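Local coordinates for protein FACT complex subunit SPT16 (PDB 6A8M) that probably acts, as part of the FACT complex, as a histone chaperone that reorganizes nucleosomes, this chain being the N-terminal portion with its N-terminal lobe and peptidase-like domain, at residues S171-K177 with R387-D393; T338-D344 with V379-D385; F12-L16 with N54-G58. All blocks are in the same frame, centred on the assembly; numbering follows the deposited sequence.

Contact 1: S171-K177 with R387-D393; sequences SSLWAVK and RKVENGD
Arg387 grips the hydroxyl of Ser171 end-on with two nitrogens, both bonds converging on one oxygen. NH1 reaches Ser171 OG at 2.8 Å and NH2 meets Ser171 OG at 3.2 Å, with the oxygen in the guanidinium plane. Bends at chi2 and chi3 (-67° and -62°) curl the arginine chain toward the helix end, while Ser172 OG lies over one face of the guanidinium. Ser171 OG also bonds Asp375. Shortened to an alanine, Arg387 would lose both donors, which would probably leave Ser171 OG with Asp375 but no link to this loop, and a gap beside Ser172. The backbone adds Lys177 N to Gly392 O at 2.9 Å; Lys177 also folds back, NZ bonding Ala175 O. One water donates to both Ser172 O and Glu390 OE2.

Val176 supplies van der Waals contact with polar groups: CG2 lies 3.6 Å from Asn391 O and touches the Glu390 carboxylate. Gly392 takes the third position of the type II turn from Glu390 to Asp393; a side chain there would run into Val176 CG1. Polar bonds, with little apolar surface, join the end of helix 167-174 in the N-terminal lobe to a loop of the peptidase-like domain.

Contact 2: T338-D344 with V379-D385; sequences TPKQIYD and VLNNKND
Pro339 wedges its ring against the backbone carbonyls of the facing segment, and here the contact is tightest. Its CB lies 3.2 Å from Val379 O and almost as near Asn384 O, while CG rests on the amide carbon of Asn384. That amide is fixed from outside, OD1 accepting from Tyr386 N. Deeper in, Leu380 CD2 packs against the proline and against Ile342 CD1, the latter at 4.0 Å. Tyr343 CB lies against the backbone of Leu380 and Asn381; with CG anti to the residue's own N (chi1 -176°), the CG, CD1 and CD2 end of the ring comes beside the backbone of Leu380 to Asn382, and CD1 stands 3.5 Å from Leu380 O. The helix start is tied down by Lys340 N, which bonds Asn384 O at 3.0 Å, and by a capping box, in which Thr338 OG1 accepts from Gln341 N and Thr338 N donates to Gln341 OE1. An Asx motif shapes the facing turn, Asn381 OD1 accepting from Asn384 N.

Toward solvent the contact becomes polar and watery. Asn382 ND2 donates to Asp344 OD1 at 3.1 Å, almost perfectly straight at 177° and onto the syn lone pair. The extended Lys340 chain runs alongside Asn382, its CG 3.3 Å from Asn382 O. Its NZ does not touch the Asp385 carboxylate; instead a water accepts from NZ and donates to Asp385 OD2, so attraction between the charges is probably screened.

Helix 339-353 thus begins against the edge strand 379-381, their local axes crossing at -52°. Tyr343 OH bonds Thr362 O. Strand 379-381 pairs with 364-368, and the Leu380 side chain reaches across to Phe395 and Ile397 of strand 394-405, so the helix start covers one margin of the antiparallel sheet.

Contact 3: F12-L16 with N54-G58; sequences FENRL and NWLLG
Arg15 lays its side chain across the face of the Trp55 indole, guanidinium and ring planes only 8° apart. The overlap begins at the methylenes: CB and CG lie over the six-membered ring, and CD sits 3.5 Å from the centroid of the five-membered ring in a CH-pi contact. Extended from CG to NE, the chain carries the guanidinium out over the five-membered-ring side of the indole, still flat against it, where NH1 bonds Trp55 O at 2.9 Å, in the carbonyl plane on a lone pair. One residue therefore supplies both the surface and the acceptor, which restrains the guanidinium's rotation.

Beside this stack, Leu56 CD2 packs against the Leu16 backbone, 3.6 Å from Leu16 N, and touches Leu16 CB. The Phe12 ring turns an edge to Leu56 O, with CD1 3.3 Å from that oxygen, while Leu57 CD2 lies 3.5 Å from Phe12 CE1.

In the next shell, Asp178 forms a salt bridge with Arg15 NH2 and helps to position the guanidinium over the indole. Trp174 meets Trp55 edge-to-face. Met92 of helix 79-95 and Ile102 of strand 101-106 also touch Phe12.

The result is a buried helix-helix interface between 9-22 and 48-57 in the N-terminal lobe, centred on a stack of the arginine guanidinium on the tryptophan indole and completed by an apolar patch.

Overall arrangement
From the N terminus, contact 3 comes first: helix 9-22 meets helix 48-57, closing a loop within the N-terminal lobe before the other two begin. Contact 1 then opens at the end of helix 167-174 and closes far along the chain, just before strand 394-405, joining that lobe to the peptidase-like domain. Contact 2 falls wholly within this long excursion, linking the start of helix 339-353 to edge strand 379-381. Contacts 1 and 2 touch, Arg387 O lying 3.2 Å from Pro339 CD. Contact 1 also meets contact 3 through Trp174 and Trp55, whereas contacts 2 and 3 stay about 18 Å apart at their nearest atoms.

Contact 1: S171-K177 with R387-D393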
loop_
_atom_site.group_PDB
_atom_site.type_symbol
_atom_site.label_atom_id
_atom_site.label_comp_id
_atom_site.label_asym_id
_atom_site.label_seq_id
_atom_site.Cartn_x
_atom_site.Cartn_y
_atom_site.Cartn_z
ATOM N N SER A 171 -1.722 -7.027 -9.525
ATOM C CA SER A 171 -2.619 -6.066 -8.883
ATOM C C SER A 171 -4.048 -6.606 -8.815
ATOM O O SER A 171 -4.711 -6.516 -7.771
ATOM C CB SER A 171 -2.577 -4.740 -9.638
ATOM O OG SER A 171 -3.663 -3.909 -9.264
ATOM N N SER A 172 -4.547 -7.156 -9.935
ATOM C CA SER A 172 -5.887 -7.742 -9.946
ATOM C C SER A 172 -5.982 -8.937 -9.005
ATOM O O SER A 172 -7.000 -9.131 -8.335
ATOM C CB SER A 172 -6.259 -8.164 -11.365
ATOM O OG SER A 172 -6.149 -7.062 -12.244
ATOM N N LEU A 173 -4.936 -9.762 -8.956
ATOM C CA LEU A 173 -4.968 -10.945 -8.105
ATOM C C LEU A 173 -5.011 -10.569 -6.626
ATOM O O LEU A 173 -5.694 -11.235 -5.836
ATOM C CB LEU A 173 -3.750 -11.810 -8.408
ATOM C CG LEU A 173 -3.476 -13.049 -7.572
ATOM C CD1 LEU A 173 -4.352 -14.190 -8.040
ATOM C CD2 LEU A 173 -2.001 -13.392 -7.707
ATOM N N TRP A 174 -4.297 -9.506 -6.237
ATOM C CA TRP A 174 -4.146 -9.069 -4.840
ATOM C C TRP A 174 -5.294 -8.211 -4.344
ATOM O O TRP A 174 -5.376 -7.955 -3.136
ATOM C CB TRP A 174 -2.864 -8.222 -4.656
ATOM C CG TRP A 174 -1.632 -8.963 -4.789
ATOM C CD1 TRP A 174 -1.436 -10.285 -4.530
ATOM C CD2 TRP A 174 -0.387 -8.451 -5.239
ATOM N NE1 TRP A 174 -0.125 -10.628 -4.796
ATOM C CE2 TRP A 174 0.534 -9.521 -5.240
ATOM C CE3 TRP A 174 0.041 -7.196 -5.653
ATOM C CZ2 TRP A 174 1.863 -9.362 -5.624
ATOM C CZ3 TRP A 174 1.358 -7.037 -6.017
ATOM C CH2 TRP A 174 2.254 -8.124 -6.009
ATOM N N ALA A 175 -6.151 -7.723 -5.240
ATOM C CA ALA A 175 -7.030 -6.605 -4.906
ATOM C C ALA A 175 -7.974 -6.949 -3.753
ATOM O O ALA A 175 -8.091 -6.199 -2.777
ATOM C CB ALA A 175 -7.835 -6.207 -6.147
ATOM N N VAL A 176 -8.678 -8.061 -3.868
ATOM C CA VAL A 176 -9.728 -8.396 -2.915
ATOM C C VAL A 176 -9.083 -8.887 -1.626
ATOM O O VAL A 176 -8.209 -9.762 -1.647
ATOM C CB VAL A 176 -10.680 -9.444 -3.503
ATOM C CG1 VAL A 176 -11.552 -10.053 -2.403
ATOM C CG2 VAL A 176 -11.534 -8.825 -4.624
ATOM N N LYS A 177 -9.513 -8.327 -0.500
ATOM C CA LYS A 177 -8.923 -8.623 0.795
ATOM C C LYS A 177 -9.766 -9.682 1.488
ATOM O O LYS A 177 -10.996 -9.551 1.558
ATOM C CB LYS A 177 -8.841 -7.355 1.652
ATOM C CG LYS A 177 -7.947 -6.267 1.050
ATOM C CD LYS A 177 -6.452 -6.624 1.193
ATOM C CE LYS A 177 -5.587 -5.679 0.345
ATOM N NZ LYS A 177 -5.682 -6.064 -1.089
ATOM N N ARG A 387 -10.274 -1.074 -14.781
ATOM C CA ARG A 387 -10.421 -1.786 -13.521
ATOM C C ARG A 387 -11.833 -1.560 -13.003
ATOM O O ARG A 387 -12.521 -0.615 -13.399
ATOM C CB ARG A 387 -9.400 -1.320 -12.467
ATOM C CG ARG A 387 -7.970 -1.390 -12.943
ATOM C CD ARG A 387 -7.521 -2.818 -13.155
ATOM N NE ARG A 387 -7.561 -3.605 -11.923
ATOM C CZ ARG A 387 -6.550 -3.714 -11.071
ATOM N NH1 ARG A 387 -5.402 -3.079 -11.307
ATOM N NH2 ARG A 387 -6.682 -4.458 -9.979
ATOM N N LYS A 388 -12.269 -2.463 -12.128
ATOM C CA LYS A 388 -13.621 -2.448 -11.588
ATOM C C LYS A 388 -13.547 -2.672 -10.088
ATOM O O LYS A 388 -12.802 -3.540 -9.632
ATOM C CB LYS A 388 -14.491 -3.523 -12.248
ATOM C CG LYS A 388 -14.905 -3.145 -13.674
ATOM C CD LYS A 388 -15.888 -4.123 -14.289
ATOM C CE LYS A 388 -16.273 -3.626 -15.680
ATOM N NZ LYS A 388 -17.466 -4.318 -16.237
ATOM N N VAL A 389 -14.276 -1.854 -9.328
ATOM C CA VAL A 389 -14.363 -2.044 -7.887
ATOM C C VAL A 389 -15.015 -3.382 -7.591
ATOM O O VAL A 389 -16.006 -3.767 -8.225
ATOM C CB VAL A 389 -15.163 -0.902 -7.241
ATOM C CG1 VAL A 389 -15.413 -1.191 -5.773
ATOM C CG2 VAL A 389 -14.417 0.424 -7.385
ATOM N N GLU A 390 -14.463 -4.103 -6.622
ATOM C CA GLU A 390 -15.039 -5.369 -6.192
ATOM C C GLU A 390 -15.256 -5.326 -4.690
ATOM O O GLU A 390 -14.531 -4.633 -3.973
ATOM C CB GLU A 390 -14.129 -6.561 -6.506
ATOM C CG GLU A 390 -13.851 -6.870 -7.976
ATOM C CD GLU A 390 -12.706 -7.875 -8.112
ATOM O OE1 GLU A 390 -12.989 -9.093 -8.162
ATOM O OE2 GLU A 390 -11.520 -7.455 -8.101
ATOM N N ASN A 391 -16.246 -6.082 -4.222
ATOM C CA ASN A 391 -16.392 -6.310 -2.786
ATOM C C ASN A 391 -15.080 -6.858 -2.234
ATOM O O ASN A 391 -14.454 -7.738 -2.837
ATOM C CB ASN A 391 -17.549 -7.281 -2.521
ATOM C CG ASN A 391 -17.867 -7.433 -1.042
ATOM O OD1 ASN A 391 -17.494 -6.591 -0.221
ATOM N ND2 ASN A 391 -18.579 -8.507 -0.699
ATOM N N GLY A 392 -14.649 -6.305 -1.098
ATOM C CA GLY A 392 -13.387 -6.676 -0.477
ATOM C C GLY A 392 -12.216 -5.798 -0.838
ATOM O O GLY A 392 -11.129 -5.938 -0.232
ATOM N N ASP A 393 -12.379 -4.909 -1.811
ATOM C CA ASP A 393 -11.330 -3.940 -2.092
ATOM C C ASP A 393 -11.226 -2.930 -0.960
ATOM O O ASP A 393 -12.222 -2.557 -0.342
ATOM C CB ASP A 393 -11.611 -3.189 -3.392
ATOM C CG ASP A 393 -11.357 -4.035 -4.631
ATOM O OD1 ASP A 393 -10.841 -5.164 -4.498
ATOM O OD2 ASP A 393 -11.724 -3.562 -5.732
HETATM O O HOH W 1 -9.479 -8.276 -9.295
#

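Contact 2: T338-D344 with V379-D385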
loop_
_atom_site.group_PDB
_atom_site.type_symbol
_atom_site.label_atom_id
_atom_site.label_comp_id
_atom_site.label_asym_id
_atom_site.label_seq_id
_atom_site.Cartn_x
_atom_site.Cartn_y
_atom_site.Cartn_z
ATOM N N THR A 338 -15.788 1.852 -12.410
ATOM C CA THR A 338 -14.411 2.072 -12.831
ATOM C C THR A 338 -13.808 3.251 -12.084
ATOM O O THR A 338 -14.525 4.115 -11.578
ATOM C CB THR A 338 -14.344 2.348 -14.339
ATOM O OG1 THR A 338 -15.079 3.538 -14.641
ATOM C CG2 THR A 338 -14.947 1.205 -15.167
ATOM N N PRO A 339 -12.477 3.303 -11.981
ATOM C CA PRO A 339 -11.826 4.527 -11.488
ATOM C C PRO A 339 -12.327 5.790 -12.170
ATOM O O PRO A 339 -12.559 6.816 -11.511
ATOM C CB PRO A 339 -10.347 4.264 -11.816
ATOM C CG PRO A 339 -10.236 2.721 -11.734
ATOM C CD PRO A 339 -11.520 2.222 -12.281
ATOM N N LYS A 340 -12.506 5.720 -13.492
ATOM C CA LYS A 340 -12.955 6.873 -14.260
ATOM C C LYS A 340 -14.340 7.334 -13.826
ATOM O O LYS A 340 -14.579 8.534 -13.681
ATOM C CB LYS A 340 -12.956 6.536 -15.744
ATOM C CG LYS A 340 -13.433 7.681 -16.638
ATOM C CD LYS A 340 -13.325 7.282 -18.088
ATOM C CE LYS A 340 -13.950 8.325 -18.998
ATOM N NZ LYS A 340 -13.923 7.903 -20.433
ATOM N N GLN A 341 -15.273 6.397 -13.619
ATOM C CA GLN A 341 -16.604 6.791 -13.166
ATOM C C GLN A 341 -16.540 7.457 -11.798
ATOM O O GLN A 341 -17.247 8.441 -11.538
ATOM C CB GLN A 341 -17.522 5.567 -13.124
ATOM C CG GLN A 341 -17.939 5.090 -14.491
ATOM C CD GLN A 341 -18.580 3.715 -14.482
ATOM O OE1 GLN A 341 -18.358 2.913 -13.579
ATOM N NE2 GLN A 341 -19.376 3.438 -15.503
ATOM N N ILE A 342 -15.693 6.938 -10.906
ATOM C CA ILE A 342 -15.567 7.525 -9.579
ATOM C C ILE A 342 -14.956 8.919 -9.669
ATOM O O ILE A 342 -15.507 9.894 -9.148
ATOM C CB ILE A 342 -14.727 6.606 -8.678
ATOM C CG1 ILE A 342 -15.425 5.265 -8.480
ATOM C CG2 ILE A 342 -14.473 7.260 -7.341
ATOM C CD1 ILE A 342 -14.486 4.170 -8.006
ATOM N N TYR A 343 -13.808 9.037 -10.341
ATOM C CA TYR A 343 -13.175 10.348 -10.453
ATOM C C TYR A 343 -14.097 11.339 -11.168
ATOM O O TYR A 343 -14.258 12.479 -10.718
ATOM C CB TYR A 343 -11.820 10.250 -11.177
ATOM C CG TYR A 343 -11.147 11.591 -11.199
ATOM C CD1 TYR A 343 -10.536 12.091 -10.058
ATOM C CD2 TYR A 343 -11.200 12.389 -12.338
ATOM C CE1 TYR A 343 -9.966 13.335 -10.043
ATOM C CE2 TYR A 343 -10.630 13.645 -12.344
ATOM C CZ TYR A 343 -10.018 14.107 -11.185
ATOM O OH TYR A 343 -9.454 15.349 -11.175
ATOM N N ASP A 344 -14.706 10.930 -12.292
ATOM C CA ASP A 344 -15.588 11.855 -13.013
ATOM C C ASP A 344 -16.792 12.266 -12.165
ATOM O O ASP A 344 -17.261 13.405 -12.270
ATOM C CB ASP A 344 -16.053 11.240 -14.334
ATOM C CG ASP A 344 -14.961 11.212 -15.389
ATOM O OD1 ASP A 344 -13.893 11.793 -15.126
ATOM O OD2 ASP A 344 -15.191 10.638 -16.487
ATOM N N VAL A 379 -5.408 3.557 -9.799
ATOM C CA VAL A 379 -5.537 4.933 -9.337
ATOM C C VAL A 379 -6.907 5.451 -9.740
ATOM O O VAL A 379 -7.391 5.174 -10.849
ATOM C CB VAL A 379 -4.409 5.813 -9.910
ATOM C CG1 VAL A 379 -4.623 7.254 -9.558
ATOM C CG2 VAL A 379 -3.038 5.367 -9.341
ATOM N N LEU A 380 -7.543 6.219 -8.845
ATOM C CA LEU A 380 -8.894 6.709 -9.098
ATOM C C LEU A 380 -8.800 8.016 -9.875
ATOM O O LEU A 380 -8.938 9.112 -9.332
ATOM C CB LEU A 380 -9.654 6.867 -7.786
ATOM C CG LEU A 380 -9.758 5.582 -6.957
ATOM C CD1 LEU A 380 -10.487 5.838 -5.624
ATOM C CD2 LEU A 380 -10.474 4.494 -7.752
ATOM N N ASN A 381 -8.537 7.887 -11.182
ATOM C CA ASN A 381 -8.397 9.033 -12.069
ATOM C C ASN A 381 -9.242 8.813 -13.319
ATOM O O ASN A 381 -9.861 7.752 -13.501
ATOM C CB ASN A 381 -6.923 9.262 -12.417
ATOM C CG ASN A 381 -6.292 8.076 -13.130
ATOM O OD1 ASN A 381 -6.964 7.289 -13.794
ATOM N ND2 ASN A 381 -4.973 7.961 -13.017
ATOM N N ASN A 382 -9.242 9.813 -14.212
ATOM C CA ASN A 382 -10.059 9.738 -15.423
ATOM C C ASN A 382 -9.526 8.717 -16.426
ATOM O O ASN A 382 -10.283 8.236 -17.284
ATOM C CB ASN A 382 -10.156 11.132 -16.076
ATOM C CG ASN A 382 -10.733 11.087 -17.497
ATOM O OD1 ASN A 382 -9.992 10.909 -18.472
ATOM N ND2 ASN A 382 -12.050 11.264 -17.622
ATOM N N LYS A 383 -8.249 8.369 -16.344
ATOM C CA LYS A 383 -7.640 7.567 -17.392
ATOM C C LYS A 383 -8.020 6.094 -17.289
ATOM O O LYS A 383 -8.180 5.427 -18.321
ATOM C CB LYS A 383 -6.118 7.729 -17.341
ATOM N N ASN A 384 -8.202 5.581 -16.078
ATOM C CA ASN A 384 -8.357 4.140 -15.877
ATOM C C ASN A 384 -9.840 3.789 -16.022
ATOM O O ASN A 384 -10.637 4.045 -15.116
ATOM C CB ASN A 384 -7.791 3.736 -14.515
ATOM C CG ASN A 384 -7.737 2.216 -14.328
ATOM O OD1 ASN A 384 -8.579 1.487 -14.856
ATOM N ND2 ASN A 384 -6.739 1.743 -13.596
ATOM N N ASP A 385 -10.212 3.207 -17.166
ATOM C CA ASP A 385 -11.550 2.654 -17.389
ATOM C C ASP A 385 -11.514 1.132 -17.485
ATOM O O ASP A 385 -12.480 0.518 -17.945
ATOM C CB ASP A 385 -12.209 3.275 -18.631
ATOM C CG ASP A 385 -11.440 2.988 -19.916
ATOM O OD1 ASP A 385 -10.370 2.339 -19.824
ATOM O OD2 ASP A 385 -11.914 3.418 -20.992
HETATM O O HOH W 2 -10.588 7.908 -19.937
HETATM O O HOH W 3 -14.184 5.082 -21.420
#

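Contact 3: F12-L16 with N54-G58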
loop_
_atom_site.group_PDB
_atom_site.type_symbol
_atom_site.label_atom_id
_atom_site.label_comp_id
_atom_site.label_asym_id
_atom_site.label_seq_id
_atom_site.Cartn_x
_atom_site.Cartn_y
_atom_site.Cartn_z
ATOM N N PHE A 12 -1.352 -19.563 2.456
ATOM C CA PHE A 12 -0.330 -19.808 1.436
ATOM C C PHE A 12 -0.886 -20.652 0.301
ATOM O O PHE A 12 -0.711 -20.316 -0.870
ATOM C CB PHE A 12 0.880 -20.498 2.064
ATOM C CG PHE A 12 1.917 -20.939 1.072
ATOM C CD1 PHE A 12 2.878 -20.052 0.612
ATOM C CD2 PHE A 12 1.949 -22.247 0.610
ATOM C CE1 PHE A 12 3.846 -20.458 -0.311
ATOM C CE2 PHE A 12 2.912 -22.667 -0.308
ATOM C CZ PHE A 12 3.865 -21.762 -0.765
ATOM N N GLU A 13 -1.578 -21.751 0.637
ATOM C CA GLU A 13 -2.131 -22.635 -0.386
ATOM C C GLU A 13 -3.155 -21.916 -1.263
ATOM O O GLU A 13 -3.086 -21.971 -2.495
ATOM C CB GLU A 13 -2.757 -23.866 0.284
ATOM C CG GLU A 13 -3.368 -24.831 -0.709
ATOM C CD GLU A 13 -3.987 -26.054 -0.062
ATOM O OE1 GLU A 13 -3.468 -26.551 0.966
ATOM O OE2 GLU A 13 -4.998 -26.531 -0.609
ATOM N N ASN A 14 -4.116 -21.228 -0.644
ATOM C CA ASN A 14 -5.170 -20.577 -1.420
ATOM C C ASN A 14 -4.607 -19.497 -2.334
ATOM O O ASN A 14 -5.039 -19.361 -3.486
ATOM C CB ASN A 14 -6.217 -19.981 -0.481
ATOM C CG ASN A 14 -7.078 -21.037 0.159
ATOM O OD1 ASN A 14 -7.193 -22.156 -0.356
ATOM N ND2 ASN A 14 -7.687 -20.701 1.286
ATOM N N ARG A 15 -3.624 -18.743 -1.852
ATOM C CA ARG A 15 -3.101 -17.624 -2.632
ATOM C C ARG A 15 -2.158 -18.106 -3.726
ATOM O O ARG A 15 -2.182 -17.586 -4.848
ATOM C CB ARG A 15 -2.416 -16.619 -1.696
ATOM C CG ARG A 15 -3.420 -15.982 -0.722
ATOM C CD ARG A 15 -2.806 -14.949 0.198
ATOM N NE ARG A 15 -3.784 -14.421 1.164
ATOM C CZ ARG A 15 -3.474 -13.656 2.208
ATOM N NH1 ARG A 15 -2.211 -13.332 2.450
ATOM N NH2 ARG A 15 -4.432 -13.253 3.053
ATOM N N LEU A 16 -1.325 -19.097 -3.412
ATOM C CA LEU A 16 -0.461 -19.687 -4.432
ATOM C C LEU A 16 -1.276 -20.355 -5.528
ATOM O O LEU A 16 -0.969 -20.200 -6.714
ATOM C CB LEU A 16 0.505 -20.692 -3.809
ATOM C CG LEU A 16 1.476 -21.305 -4.829
ATOM C CD1 LEU A 16 2.294 -20.190 -5.494
ATOM C CD2 LEU A 16 2.405 -22.320 -4.174
ATOM N N ASN A 54 5.058 -11.138 0.972
ATOM C CA ASN A 54 4.189 -10.796 2.085
ATOM C C ASN A 54 2.823 -11.421 1.896
ATOM O O ASN A 54 2.208 -11.897 2.861
ATOM C CB ASN A 54 4.083 -9.283 2.220
ATOM C CG ASN A 54 5.337 -8.666 2.786
ATOM O OD1 ASN A 54 6.094 -9.330 3.491
ATOM N ND2 ASN A 54 5.547 -7.384 2.508
ATOM N N TRP A 55 2.353 -11.460 0.645
ATOM C CA TRP A 55 1.051 -12.049 0.330
ATOM C C TRP A 55 1.071 -13.568 0.480
ATOM O O TRP A 55 0.197 -14.151 1.133
ATOM C CB TRP A 55 0.640 -11.656 -1.097
ATOM C CG TRP A 55 -0.790 -11.986 -1.467
ATOM C CD1 TRP A 55 -1.936 -11.511 -0.863
ATOM C CD2 TRP A 55 -1.228 -12.840 -2.532
ATOM N NE1 TRP A 55 -3.043 -12.025 -1.492
ATOM C CE2 TRP A 55 -2.638 -12.826 -2.527
ATOM C CE3 TRP A 55 -0.561 -13.587 -3.510
ATOM C CZ2 TRP A 55 -3.398 -13.565 -3.434
ATOM C CZ3 TRP A 55 -1.310 -14.312 -4.418
ATOM C CH2 TRP A 55 -2.722 -14.306 -4.369
ATOM N N LEU A 56 2.064 -14.234 -0.113
ATOM C CA LEU A 56 2.060 -15.696 -0.068
ATOM C C LEU A 56 2.423 -16.221 1.311
ATOM O O LEU A 56 1.828 -17.201 1.788
ATOM C CB LEU A 56 3.044 -16.260 -1.100
ATOM C CG LEU A 56 2.729 -16.132 -2.588
ATOM C CD1 LEU A 56 3.918 -16.703 -3.338
ATOM C CD2 LEU A 56 1.430 -16.841 -2.992
ATOM N N LEU A 57 3.420 -15.599 1.950
ATOM C CA LEU A 57 4.087 -16.154 3.118
ATOM C C LEU A 57 3.827 -15.381 4.394
ATOM O O LEU A 57 3.974 -15.958 5.479
ATOM C CB LEU A 57 5.604 -16.196 2.888
ATOM C CG LEU A 57 6.015 -16.973 1.643
ATOM C CD1 LEU A 57 7.469 -16.667 1.301
ATOM C CD2 LEU A 57 5.788 -18.458 1.844
ATOM N N GLY A 58 3.446 -14.106 4.296
ATOM C CA GLY A 58 3.349 -13.243 5.457
ATOM C C GLY A 58 4.641 -12.568 5.837
ATOM O O GLY A 58 4.634 -11.723 6.741
HETATM O O HOH W 4 0.002 -11.395 4.083
#